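PDB 3PJ0: Lmo0305 protein from Listeria monocytogenes, which is of unknown function but belongs to a family with the fold common to many pyridoxal-phosphate-dependent proteins, with the cofactor bound covalently. Local coordinates for residues A[40-45]-A[241-246]; A[64-69]-A[215-220]; A[278-283]-A[292-297]; A[305-310]-A[353-358]. One frame throughout, in Å; residues are numbered along the deposited sequence.

Contact 1 (A[40-45]-A[241-246])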
loop_
_atom_site.group_PDB
_atom_site.type_symbol
_atom_site.label_atom_id
_atom_site.label_comp_id
_atom_site.label_asym_id
_atom_site.label_seq_id
_atom_site.Cartn_x
_atom_site.Cartn_y
_atom_site.Cartn_z
ATOM N N GLU A 40 -9.166 15.150 9.485
ATOM C CA GLU A 40 -8.159 15.327 8.473
ATOM C C GLU A 40 -7.390 14.044 8.202
ATOM O O GLU A 40 -7.044 13.299 9.096
ATOM C CB GLU A 40 -7.183 16.450 8.837
ATOM C CG GLU A 40 -7.777 17.864 8.753
ATOM C CD GLU A 40 -7.893 18.403 7.331
ATOM O OE1 GLU A 40 -7.056 18.063 6.460
ATOM O OE2 GLU A 40 -8.817 19.204 7.075
ATOM N N SER A 41 -7.101 13.842 6.928
ATOM C CA SER A 41 -6.285 12.757 6.508
ATOM C C SER A 41 -4.858 12.927 7.019
ATOM O O SER A 41 -4.351 14.056 7.181
ATOM C CB SER A 41 -6.211 12.708 4.968
ATOM O OG SER A 41 -5.299 11.688 4.543
ATOM N N ASP A 42 -4.233 11.781 7.255
ATOM C CA ASP A 42 -2.793 11.722 7.459
ATOM C C ASP A 42 -2.173 12.199 6.120
ATOM O O ASP A 42 -2.835 12.137 5.061
ATOM C CB ASP A 42 -2.327 10.303 7.826
ATOM C CG ASP A 42 -2.764 9.222 6.793
ATOM O OD1 ASP A 42 -3.976 9.118 6.517
ATOM O OD2 ASP A 42 -1.910 8.423 6.317
ATOM N N ILE A 43 -0.925 12.678 6.170
ATOM C CA ILE A 43 -0.201 13.176 5.011
ATOM C C ILE A 43 1.237 12.587 5.012
ATOM O O ILE A 43 2.070 12.951 5.862
ATOM C CB ILE A 43 -0.131 14.706 5.047
ATOM C CG1 ILE A 43 -1.550 15.309 5.095
ATOM C CG2 ILE A 43 0.725 15.256 3.857
ATOM C CD1 ILE A 43 -2.428 14.927 3.912
ATOM N N TYR A 44 1.488 11.649 4.100
ATOM C CA TYR A 44 2.800 10.991 3.959
ATOM C C TYR A 44 3.436 10.620 5.292
ATOM O O TYR A 44 4.544 11.061 5.609
ATOM C CB TYR A 44 3.776 11.856 3.138
ATOM C CG TYR A 44 3.298 12.144 1.741
ATOM C CD1 TYR A 44 3.133 11.103 0.813
ATOM C CD2 TYR A 44 2.997 13.468 1.329
ATOM C CE1 TYR A 44 2.694 11.388 -0.479
ATOM C CE2 TYR A 44 2.529 13.737 0.053
ATOM C CZ TYR A 44 2.381 12.705 -0.845
ATOM O OH TYR A 44 1.966 12.988 -2.129
ATOM N N GLY A 45 2.715 9.823 6.084
ATOM C CA GLY A 45 3.239 9.344 7.348
ATOM C C GLY A 45 3.089 10.220 8.586
ATOM O O GLY A 45 3.437 9.784 9.672
ATOM N N SER A 241 -2.170 9.042 1.922
ATOM C CA SER A 241 -3.256 8.830 2.884
ATOM C C SER A 241 -3.486 7.352 3.156
ATOM O O SER A 241 -3.987 6.626 2.262
ATOM C CB SER A 241 -4.558 9.399 2.317
ATOM O OG SER A 241 -4.511 10.807 2.147
ATOM N N LEU A 242 -3.123 6.929 4.352
ATOM C CA LEU A 242 -3.367 5.540 4.802
ATOM C C LEU A 242 -4.591 5.439 5.727
ATOM O O LEU A 242 -4.955 4.331 6.161
ATOM C CB LEU A 242 -2.117 4.987 5.512
ATOM C CG LEU A 242 -0.967 4.659 4.556
ATOM C CD1 LEU A 242 0.365 4.466 5.314
ATOM C CD2 LEU A 242 -1.270 3.417 3.672
ATOM N N TYR A 243 -5.273 6.553 5.999
ATOM C CA TYR A 243 -6.401 6.494 6.942
ATOM C C TYR A 243 -7.504 5.433 6.655
ATOM O O TYR A 243 -8.076 4.928 7.623
ATOM C CB TYR A 243 -7.053 7.871 7.180
ATOM C CG TYR A 243 -7.864 8.387 6.032
ATOM C CD1 TYR A 243 -9.191 7.992 5.858
ATOM C CD2 TYR A 243 -7.322 9.285 5.111
ATOM C CE1 TYR A 243 -9.938 8.476 4.778
ATOM C CE2 TYR A 243 -8.071 9.772 4.058
ATOM C CZ TYR A 243 -9.365 9.369 3.892
ATOM O OH TYR A 243 -10.116 9.841 2.847
ATOM N N PRO A 244 -7.797 5.097 5.371
ATOM C CA PRO A 244 -8.838 4.073 5.236
ATOM C C PRO A 244 -8.518 2.764 5.958
ATOM O O PRO A 244 -9.428 2.124 6.531
ATOM C CB PRO A 244 -8.969 3.886 3.708
ATOM C CG PRO A 244 -8.512 5.202 3.124
ATOM C CD PRO A 244 -7.413 5.660 4.070
ATOM N N TYR A 245 -7.247 2.383 5.940
ATOM C CA TYR A 245 -6.780 1.178 6.614
ATOM C C TYR A 245 -6.513 1.455 8.092
ATOM O O TYR A 245 -6.753 0.613 8.913
ATOM C CB TYR A 245 -5.514 0.599 5.953
ATOM C CG TYR A 245 -5.666 0.195 4.513
ATOM C CD1 TYR A 245 -6.782 -0.503 4.071
ATOM C CD2 TYR A 245 -4.671 0.475 3.594
ATOM C CE1 TYR A 245 -6.916 -0.874 2.730
ATOM C CE2 TYR A 245 -4.790 0.094 2.254
ATOM C CZ TYR A 245 -5.912 -0.579 1.836
ATOM O OH TYR A 245 -6.023 -0.942 0.515
ATOM N N ILE A 246 -6.035 2.651 8.445
ATOM C CA ILE A 246 -5.780 2.951 9.884
ATOM C C ILE A 246 -7.086 2.986 10.682
ATOM O O ILE A 246 -7.230 2.317 11.719
ATOM C CB ILE A 246 -5.033 4.300 10.088
ATOM C CG1 ILE A 246 -3.629 4.234 9.482
ATOM C CG2 ILE A 246 -4.901 4.667 11.595
ATOM C CD1 ILE A 246 -3.069 5.627 9.209
#
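The carboxylate of Asp-42 is the main polar link between the loop 40-45 and the start of helix 243-256. Its CG stands in the crowded position between the backbone N and the carbonyl carbon (chi1 55°), so the group faces the first turn of the helix. OD2 takes the N-H of Leu-242 at 2.8 Å on its syn lone pair, and the bond is nearly straight at 168°. OD1 takes the N-H of Tyr-243 at 2.9 Å, but this second bond is weak because it is strongly bent. The amide groups of the helix start would be expected to stabilise a charged carboxylate here.

Two serine hydroxyls form a second polar cluster. Ser-41 OG and Ser-241 OG meet tip to tip, 2.7 Å apart. Ser-41 OG is anti to its backbone N and also bonds to the carbonyl O of Asp-42 at 2.6 Å, in the carbonyl plane and on a lone pair. This second bond fixes its rotation.

The Tyr-243 ring provides the packing. Ser-41 CB lies against it, 3.6 Å from Tyr-243 CE2. Ser-41 OG lies at its edge, 3.2 Å from Tyr-243 CD2, and Asp-42 OD1 lies at the edge as well. Pro-244 CD sits over one face, offset toward the rim.

The second subunit lies close by. Its Tyr-245 OH bonds to Ser-241 O, and its Tyr-207 OH bonds to Tyr-44 OH. The contact lies at the buried dimer interface. The Tyr-207 bond suggests that the partner's cofactor lysine, Lys-208, is near, consistent with the shared active-site region of this fold.

Contact 2 (A[64-69]-A[215-220])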
loop_
_atom_site.group_PDB
_atom_site.type_symbol
_atom_site.label_atom_id
_atom_site.label_comp_id
_atom_site.label_asym_id
_atom_site.label_seq_id
_atom_site.Cartn_x
_atom_site.Cartn_y
_atom_site.Cartn_z
ATOM N N GLN A 64 9.285 1.390 21.909
ATOM C CA GLN A 64 9.437 2.846 21.890
ATOM C C GLN A 64 8.597 3.527 20.807
ATOM O O GLN A 64 8.008 4.580 21.031
ATOM C CB GLN A 64 10.912 3.239 21.678
ATOM C CG GLN A 64 11.899 2.834 22.787
ATOM C CD GLN A 64 13.302 3.417 22.558
ATOM O OE1 GLN A 64 13.707 3.682 21.417
ATOM N NE2 GLN A 64 14.052 3.626 23.659
ATOM N N SER A 65 8.544 2.934 19.623
ATOM C CA SER A 65 7.742 3.514 18.570
ATOM C C SER A 65 7.367 2.469 17.538
ATOM O O SER A 65 7.814 1.313 17.587
ATOM C CB SER A 65 8.425 4.740 17.936
ATOM O OG SER A 65 9.637 4.424 17.281
ATOM N N ALA A 66 6.540 2.899 16.600
ATOM C CA ALA A 66 5.969 2.011 15.589
ATOM C C ALA A 66 5.685 2.793 14.338
ATOM O O ALA A 66 5.608 4.032 14.366
ATOM C CB ALA A 66 4.662 1.368 16.099
ATOM N N VAL A 67 5.532 2.051 13.240
ATOM C CA VAL A 67 5.210 2.634 11.960
ATOM C C VAL A 67 4.109 1.801 11.323
ATOM O O VAL A 67 4.175 0.555 11.265
ATOM C CB VAL A 67 6.449 2.764 11.016
ATOM C CG1 VAL A 67 7.246 1.514 11.012
ATOM C CG2 VAL A 67 6.021 3.188 9.580
ATOM N N PHE A 68 3.089 2.497 10.846
ATOM C CA PHE A 68 2.004 1.836 10.161
ATOM C C PHE A 68 2.373 1.577 8.694
ATOM O O PHE A 68 2.700 2.512 7.935
ATOM C CB PHE A 68 0.693 2.635 10.272
ATOM C CG PHE A 68 -0.495 1.891 9.724
ATOM C CD1 PHE A 68 -1.216 1.047 10.537
ATOM C CD2 PHE A 68 -0.860 2.008 8.381
ATOM C CE1 PHE A 68 -2.314 0.340 10.048
ATOM C CE2 PHE A 68 -1.935 1.299 7.871
ATOM C CZ PHE A 68 -2.666 0.448 8.705
ATOM N N PHE A 69 2.281 0.307 8.294
ATOM C CA PHE A 69 2.592 -0.148 6.940
ATOM C C PHE A 69 1.386 -0.690 6.166
ATOM O O PHE A 69 0.524 -1.306 6.753
ATOM C CB PHE A 69 3.600 -1.303 7.019
ATOM C CG PHE A 69 5.061 -0.874 7.032
ATOM C CD1 PHE A 69 5.728 -0.607 5.839
ATOM C CD2 PHE A 69 5.773 -0.777 8.229
ATOM C CE1 PHE A 69 7.073 -0.227 5.845
ATOM C CE2 PHE A 69 7.168 -0.431 8.224
ATOM C CZ PHE A 69 7.787 -0.142 7.042
ATOM N N GLY A 215 -3.463 -3.969 6.462
ATOM C CA GLY A 215 -2.541 -3.147 7.244
ATOM C C GLY A 215 -1.729 -3.872 8.289
ATOM O O GLY A 215 -2.051 -4.994 8.719
ATOM N N ALA A 216 -0.678 -3.173 8.728
ATOM C CA ALA A 216 0.331 -3.737 9.587
ATOM C C ALA A 216 1.007 -2.663 10.409
ATOM O O ALA A 216 1.067 -1.483 10.018
ATOM C CB ALA A 216 1.385 -4.416 8.712
ATOM N N ILE A 217 1.537 -3.078 11.536
ATOM C CA ILE A 217 2.373 -2.218 12.358
ATOM C C ILE A 217 3.696 -2.942 12.528
ATOM O O ILE A 217 3.723 -4.152 12.762
ATOM C CB ILE A 217 1.790 -1.968 13.781
ATOM C CG1 ILE A 217 0.782 -0.832 13.769
ATOM C CG2 ILE A 217 2.919 -1.589 14.800
ATOM C CD1 ILE A 217 1.389 0.580 13.816
ATOM N N LEU A 218 4.786 -2.192 12.378
ATOM C CA LEU A 218 6.136 -2.674 12.692
ATOM C C LEU A 218 6.586 -1.795 13.864
ATOM O O LEU A 218 6.534 -0.548 13.779
ATOM C CB LEU A 218 7.086 -2.503 11.527
ATOM C CG LEU A 218 8.528 -2.942 11.708
ATOM C CD1 LEU A 218 8.663 -4.469 11.871
ATOM C CD2 LEU A 218 9.411 -2.438 10.505
ATOM N N ALA A 219 7.035 -2.438 14.940
ATOM C CA ALA A 219 7.455 -1.723 16.137
ATOM C C ALA A 219 8.837 -2.159 16.671
ATOM O O ALA A 219 9.283 -3.314 16.502
ATOM C CB ALA A 219 6.371 -1.882 17.252
ATOM N N GLY A 220 9.486 -1.221 17.365
ATOM C CA GLY A 220 10.793 -1.472 17.975
ATOM C C GLY A 220 11.385 -0.182 18.493
ATOM O O GLY A 220 10.655 0.737 18.813
#
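Gly-215, just before the strand, has positive phi. With no side chain in the way, its CA lies 3.9 Å from Phe-68 CZ, the tip of the ring.

Ala-216 makes two backbone bonds with Phe-69. Its O receives the N-H of Phe-69 at 2.8 Å, with the donor above the carbonyl plane. Its own N-H reaches Phe-69 O at a bent 130°. Ala-216 O also lies over one face of the Phe-68 ring, offset toward the rim. Phe-68 CG is anti to its backbone N (chi1 -173°), which lays the ring along the partner strand.

Ile-217 forms a non-hydrogen-bonded pair with Phe-68. Its CD1 sits at the edge of the Phe-68 ring, near the ring plane, and its CG2 touches Ala-66 CB at 3.7 Å. On its other side its backbone bonds to Val-204. Strand 216-220 thus runs antiparallel to both of its neighbours, 65-69 and 201-205. It is the one reversed strand in the seven-stranded mixed sheet of the large domain of this cofactor fold.

Leu-218 gives its N-H to Val-67 O at 3.0 Å and takes the N-H of Val-67 on its O at 2.8 Å. Its side chain runs side by side with Phe-69, and Leu-218 CD2 meets Phe-69 CE2 at 3.8 Å. Helix 72-87 covers this pair.

Ala-219 points to the other face, where its CB lies 3.8 Å from Ala-66 CB. Ala-66, Ile-217 and Ala-219 pack there against helix 48-61.

Gly-220 closes the pairing with Ser-65. Its N-H binds Ser-65 O at 3.0 Å, while its O accepts the N-H of Ser-65. Ser-65 OG turns instead to Asp-222.

Contact 3 (A[278-283]-A[292-297])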
loop_
_atom_site.group_PDB
_atom_site.type_symbol
_atom_site.label_atom_id
_atom_site.label_comp_id
_atom_site.label_asym_id
_atom_site.label_seq_id
_atom_site.Cartn_x
_atom_site.Cartn_y
_atom_site.Cartn_z
ATOM N N SER A 278 -14.319 -40.519 13.566
ATOM C CA SER A 278 -13.436 -41.600 13.135
ATOM C C SER A 278 -12.774 -41.210 11.814
ATOM O O SER A 278 -13.456 -40.826 10.866
ATOM C CB SER A 278 -14.227 -42.909 12.987
ATOM O OG SER A 278 -13.348 -44.007 12.876
ATOM N N GLY A 279 -11.446 -41.308 11.767
ATOM C CA GLY A 279 -10.649 -40.947 10.596
ATOM C C GLY A 279 -10.395 -39.448 10.442
ATOM O O GLY A 279 -9.974 -39.005 9.379
ATOM N N VAL A 280 -10.666 -38.682 11.499
ATOM C CA VAL A 280 -10.480 -37.248 11.498
ATOM C C VAL A 280 -9.639 -36.900 12.717
ATOM O O VAL A 280 -9.916 -37.389 13.827
ATOM C CB VAL A 280 -11.829 -36.484 11.610
ATOM C CG1 VAL A 280 -11.607 -34.957 11.533
ATOM C CG2 VAL A 280 -12.849 -36.946 10.541
ATOM N N LYS A 281 -8.602 -36.085 12.511
ATOM C CA LYS A 281 -7.820 -35.537 13.612
ATOM C C LYS A 281 -7.504 -34.050 13.354
ATOM O O LYS A 281 -7.619 -33.579 12.223
ATOM C CB LYS A 281 -6.505 -36.300 13.789
ATOM C CG LYS A 281 -5.432 -36.016 12.698
ATOM C CD LYS A 281 -4.150 -36.854 12.873
ATOM C CE LYS A 281 -3.109 -36.515 11.791
ATOM N NZ LYS A 281 -1.823 -37.282 11.932
ATOM N N THR A 282 -7.114 -33.321 14.395
ATOM C CA THR A 282 -6.614 -31.975 14.201
ATOM C C THR A 282 -5.119 -31.867 14.513
ATOM O O THR A 282 -4.554 -32.687 15.258
ATOM C CB THR A 282 -7.389 -30.923 15.010
ATOM O OG1 THR A 282 -7.163 -31.078 16.420
ATOM C CG2 THR A 282 -8.882 -30.990 14.676
ATOM N N VAL A 283 -4.478 -30.854 13.914
ATOM C CA VAL A 283 -3.110 -30.518 14.207
ATOM C C VAL A 283 -3.070 -29.004 14.485
ATOM O O VAL A 283 -3.451 -28.230 13.634
ATOM C CB VAL A 283 -2.160 -30.844 13.064
ATOM C CG1 VAL A 283 -0.738 -30.417 13.436
ATOM C CG2 VAL A 283 -2.248 -32.329 12.695
ATOM N N PHE A 292 -6.473 -24.110 13.697
ATOM C CA PHE A 292 -5.977 -25.475 13.647
ATOM C C PHE A 292 -6.238 -25.995 12.233
ATOM O O PHE A 292 -6.933 -25.351 11.449
ATOM C CB PHE A 292 -6.620 -26.392 14.717
ATOM C CG PHE A 292 -8.113 -26.448 14.669
ATOM C CD1 PHE A 292 -8.768 -27.361 13.855
ATOM C CD2 PHE A 292 -8.885 -25.572 15.453
ATOM C CE1 PHE A 292 -10.178 -27.400 13.811
ATOM C CE2 PHE A 292 -10.261 -25.609 15.397
ATOM C CZ PHE A 292 -10.915 -26.515 14.586
ATOM N N HIS A 293 -5.622 -27.129 11.921
ATOM C CA HIS A 293 -5.816 -27.827 10.657
ATOM C C HIS A 293 -6.540 -29.139 10.948
ATOM O O HIS A 293 -6.300 -29.754 11.953
ATOM C CB HIS A 293 -4.456 -28.092 10.031
ATOM C CG HIS A 293 -3.829 -26.873 9.462
ATOM N ND1 HIS A 293 -2.629 -26.890 8.784
ATOM C CD2 HIS A 293 -4.264 -25.591 9.437
ATOM C CE1 HIS A 293 -2.341 -25.660 8.400
ATOM N NE2 HIS A 293 -3.340 -24.865 8.751
ATOM N N VAL A 294 -7.438 -29.546 10.053
ATOM C CA VAL A 294 -8.228 -30.793 10.187
ATOM C C VAL A 294 -7.751 -31.741 9.095
ATOM O O VAL A 294 -7.719 -31.372 7.929
ATOM C CB VAL A 294 -9.738 -30.493 9.990
ATOM C CG1 VAL A 294 -10.597 -31.737 10.079
ATOM C CG2 VAL A 294 -10.207 -29.407 11.017
ATOM N N TYR A 295 -7.375 -32.950 9.479
ATOM C CA TYR A 295 -6.825 -33.942 8.573
ATOM C C TYR A 295 -7.742 -35.131 8.506
ATOM O O TYR A 295 -8.274 -35.568 9.527
ATOM C CB TYR A 295 -5.453 -34.414 9.069
ATOM C CG TYR A 295 -4.282 -33.560 8.655
ATOM C CD1 TYR A 295 -4.042 -32.316 9.255
ATOM C CD2 TYR A 295 -3.396 -34.007 7.677
ATOM C CE1 TYR A 295 -2.961 -31.527 8.869
ATOM C CE2 TYR A 295 -2.293 -33.237 7.296
ATOM C CZ TYR A 295 -2.077 -31.994 7.901
ATOM O OH TYR A 295 -1.001 -31.220 7.512
ATOM N N PHE A 296 -7.872 -35.684 7.305
ATOM C CA PHE A 296 -8.732 -36.809 7.047
ATOM C C PHE A 296 -7.954 -37.979 6.483
ATOM O O PHE A 296 -6.978 -37.780 5.750
ATOM C CB PHE A 296 -9.773 -36.437 6.007
ATOM C CG PHE A 296 -10.725 -35.383 6.446
ATOM C CD1 PHE A 296 -10.412 -34.043 6.272
ATOM C CD2 PHE A 296 -11.959 -35.730 6.994
ATOM C CE1 PHE A 296 -11.289 -33.062 6.658
ATOM C CE2 PHE A 296 -12.852 -34.758 7.401
ATOM C CZ PHE A 296 -12.529 -33.420 7.236
ATOM N N GLU A 297 -8.423 -39.189 6.805
ATOM C CA GLU A 297 -7.833 -40.426 6.296
ATOM C C GLU A 297 -8.543 -40.893 5.026
ATOM O O GLU A 297 -8.846 -42.095 4.859
ATOM C CB GLU A 297 -7.876 -41.538 7.348
ATOM C CG GLU A 297 -7.017 -41.280 8.567
ATOM C CD GLU A 297 -7.200 -42.356 9.634
ATOM O OE1 GLU A 297 -7.688 -43.456 9.307
ATOM O OE2 GLU A 297 -6.857 -42.106 10.813
#
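Lys-281 O takes the shortest and straightest bond between the strands, and two groups grip it. The N-H of Tyr-295 reaches it at 2.8 Å with an almost perfectly straight bond (178°), nearly along the C=O axis. The CA-H of Val-294 adds a second, weaker contact. The N-H of Lys-281 returns the bond to Tyr-295 O, so the two residues form a hydrogen-bonded antiparallel pair. Val-283 and His-293 make the next such pair. At the other end Gly-279, with positive phi, offers its O to the N-H of Glu-297 at 3.0 Å.

The side chains divide between two faces. On one, Val-280 spreads both branches. Its CG1 meets Val-294 CG1 at 3.7 Å, crossing it obliquely, and its CG2 lies beside Phe-296 CE2 at 3.8 Å. Thr-282 directs CG2 onto Phe-292 CD1 at 3.7 Å, while its OG1 bonds to Pro-284 O and Asn-275. Helix 260-275 packs on this face through Phe-274, which touches Thr-282 and Val-294.

The other face carries Lys-281, Val-283, His-293 and Tyr-295. Val-283 CG2 rests by Tyr-295 CD1 at 3.9 Å. The extended Lys-281 chain crosses Tyr-295 obliquely. Its NZ ends 6.0 Å from the centroid of the Tyr-295 ring, a long cation-pi contact of little strength. The end of the His-293 side chain leads away from 278-283, and its NE2 bonds to Glu-333. A bound (4R)-2-methylpentane-2,4-diol, probably from the crystallisation liquor, lies about 4 Å from this side chain.

The two strands form a beta hairpin. It makes one edge of a four-stranded antiparallel sheet, as in the small domain of this cofactor fold.

Contact 4 (A[305-310]-A[353-358])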
loop_
_atom_site.group_PDB
_atom_site.type_symbol
_atom_site.label_atom_id
_atom_site.label_comp_id
_atom_site.label_asym_id
_atom_site.label_seq_id
_atom_site.Cartn_x
_atom_site.Cartn_y
_atom_site.Cartn_z
ATOM N N ALA A 305 -16.874 -34.587 -1.443
ATOM C CA ALA A 305 -18.238 -35.065 -1.674
ATOM C C ALA A 305 -19.025 -35.089 -0.378
ATOM O O ALA A 305 -20.199 -34.681 -0.329
ATOM C CB ALA A 305 -18.235 -36.483 -2.329
ATOM N N ILE A 306 -18.373 -35.563 0.675
ATOM C CA ILE A 306 -18.996 -35.611 2.002
ATOM C C ILE A 306 -19.268 -34.187 2.520
ATOM O O ILE A 306 -20.374 -33.871 2.933
ATOM C CB ILE A 306 -18.103 -36.392 2.997
ATOM C CG1 ILE A 306 -18.091 -37.885 2.599
ATOM C CG2 ILE A 306 -18.603 -36.207 4.424
ATOM C CD1 ILE A 306 -17.076 -38.757 3.381
ATOM N N LEU A 307 -18.277 -33.323 2.452
ATOM C CA LEU A 307 -18.443 -31.963 2.951
ATOM C C LEU A 307 -19.522 -31.210 2.159
ATOM O O LEU A 307 -20.307 -30.471 2.728
ATOM C CB LEU A 307 -17.117 -31.203 2.941
ATOM C CG LEU A 307 -15.976 -31.693 3.849
ATOM C CD1 LEU A 307 -14.824 -30.682 3.819
ATOM C CD2 LEU A 307 -16.430 -31.952 5.315
ATOM N N THR A 308 -19.582 -31.421 0.845
ATOM C CA THR A 308 -20.624 -30.796 0.019
ATOM C C THR A 308 -22.014 -31.209 0.471
ATOM O O THR A 308 -22.900 -30.364 0.637
ATOM C CB THR A 308 -20.439 -31.184 -1.470
ATOM O OG1 THR A 308 -19.179 -30.683 -1.911
ATOM C CG2 THR A 308 -21.547 -30.615 -2.366
ATOM N N LYS A 309 -22.211 -32.508 0.690
ATOM C CA LYS A 309 -23.512 -33.001 1.095
ATOM C C LYS A 309 -23.890 -32.400 2.439
ATOM O O LYS A 309 -25.030 -31.963 2.618
ATOM C CB LYS A 309 -23.510 -34.533 1.187
ATOM C CG LYS A 309 -24.777 -35.126 1.793
ATOM C CD LYS A 309 -24.772 -36.650 1.778
ATOM C CE LYS A 309 -26.018 -37.214 2.455
ATOM N NZ LYS A 309 -25.970 -38.694 2.542
ATOM N N ILE A 310 -22.925 -32.337 3.360
ATOM C CA ILE A 310 -23.198 -31.845 4.708
ATOM C C ILE A 310 -23.503 -30.353 4.713
ATOM O O ILE A 310 -24.413 -29.924 5.409
ATOM C CB ILE A 310 -22.043 -32.144 5.673
ATOM C CG1 ILE A 310 -21.907 -33.652 5.894
ATOM C CG2 ILE A 310 -22.297 -31.475 7.019
ATOM C CD1 ILE A 310 -20.688 -34.012 6.776
ATOM N N ARG A 353 -22.991 -34.802 13.664
ATOM C CA ARG A 353 -23.760 -36.038 13.608
ATOM C C ARG A 353 -23.607 -36.592 12.183
ATOM O O ARG A 353 -23.299 -37.776 12.016
ATOM C CB ARG A 353 -25.227 -35.786 13.962
ATOM N N CYS A 354 -23.758 -35.731 11.167
ATOM C CA CYS A 354 -23.622 -36.141 9.750
ATOM C C CYS A 354 -22.199 -36.554 9.385
ATOM O O CYS A 354 -21.989 -37.513 8.640
ATOM C CB CYS A 354 -24.061 -35.029 8.791
ATOM S SG CYS A 354 -25.829 -34.688 8.753
ATOM N N LEU A 355 -21.219 -35.831 9.918
ATOM C CA LEU A 355 -19.820 -36.146 9.653
ATOM C C LEU A 355 -19.498 -37.542 10.178
ATOM O O LEU A 355 -18.888 -38.344 9.474
ATOM C CB LEU A 355 -18.896 -35.099 10.286
ATOM C CG LEU A 355 -17.461 -35.054 9.754
ATOM C CD1 LEU A 355 -17.461 -34.853 8.246
ATOM C CD2 LEU A 355 -16.662 -33.937 10.452
ATOM N N GLU A 356 -19.949 -37.831 11.397
ATOM C CA GLU A 356 -19.752 -39.136 12.038
ATOM C C GLU A 356 -20.451 -40.261 11.244
ATOM O O GLU A 356 -19.931 -41.374 11.153
ATOM C CB GLU A 356 -20.248 -39.078 13.499
ATOM C CG GLU A 356 -19.466 -38.047 14.387
ATOM C CD GLU A 356 -20.172 -37.654 15.714
ATOM O OE1 GLU A 356 -21.105 -38.363 16.152
ATOM O OE2 GLU A 356 -19.768 -36.636 16.332
ATOM N N LYS A 357 -21.604 -39.944 10.644
ATOM C CA LYS A 357 -22.392 -40.909 9.848
ATOM C C LYS A 357 -21.791 -41.219 8.475
ATOM O O LYS A 357 -21.880 -42.361 8.008
ATOM C CB LYS A 357 -23.821 -40.385 9.650
ATOM C CG LYS A 357 -24.725 -41.256 8.778
ATOM N N GLU A 358 -21.182 -40.213 7.834
ATOM C CA GLU A 358 -20.633 -40.374 6.470
ATOM C C GLU A 358 -19.242 -41.014 6.389
ATOM O O GLU A 358 -18.875 -41.541 5.343
ATOM C CB GLU A 358 -20.641 -39.038 5.710
ATOM C CG GLU A 358 -22.033 -38.455 5.444
ATOM C CD GLU A 358 -22.904 -39.339 4.542
ATOM O OE1 GLU A 358 -22.367 -40.029 3.640
ATOM O OE2 GLU A 358 -24.139 -39.331 4.735
#
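Lys-309 and Glu-358 are brought together by two different side-chain shapes. Lys-309, in the conformer given, has CG anti to its backbone N (chi1 172°) and is extended from there to its tip. Glu-358 instead bends at its second torsion (chi2 -63°). The two chains cross at about a right angle, and Lys-309 NZ meets Glu-358 OE2 at 2.9 Å. This is a salt bridge with a hydrogen bond. The amine comes from well above the carboxylate plane. Lys-309 is exposed, so the salt bridge sits at the solvent side of the apolar packing.

Apolar packing fills the middle. Ile-310 has CG1 anti to its carbonyl carbon and its chain extended, so CD1 reaches across the helix pair. There Ile-310 CD1 meets Leu-355 CD1 at 3.6 Å, the two chains crossing at about a right angle. Leu-355 has CG anti to its backbone N, and its CD1 also approaches Ile-306 CG2 at 4.2 Å and Leu-307 CD2 at 4.3 Å. One methyl thus touches three side chains of the other helix. Ile-310 CG1 packs on Cys-354 CB at 3.9 Å. At the far end Ile-306 CG2 lies 3.7 Å from Glu-358 CB.

The helix segments run at 145° to each other, with axes no closer than 10.3 Å. This roughly antiparallel pair is plain packing within what is probably the small domain of the cofactor fold.

Helix 300-314 follows strand 291-296 in the chain and has helix 2-11 beside it, where Leu-307 touches Leu-6. Helix 345-358 packs Leu-355 on Cys-277, in the short loop between helix 260-275 and strand 280-283.

The contacts fall into two pairs on opposite sides of the chain's centre. Contacts 1 and 2 have centres 14 Å apart and touch directly: Ile-246 CG1 packs on Phe-68 CD2 at 3.7 Å, so the edge strand of the large sheet meets the helix start near the dimer interface. Of the four contacts, contact 1 is the one touched by the second subunit, probably near that subunit's cofactor lysine. Contacts 3 and 4 are also 14 Å apart between centres, with nearest atoms about 5 Å apart. Leu-359, just after 353-358, packs on Val-280 and Phe-296. The centres of contacts 2 and 3 are about 37 Å apart.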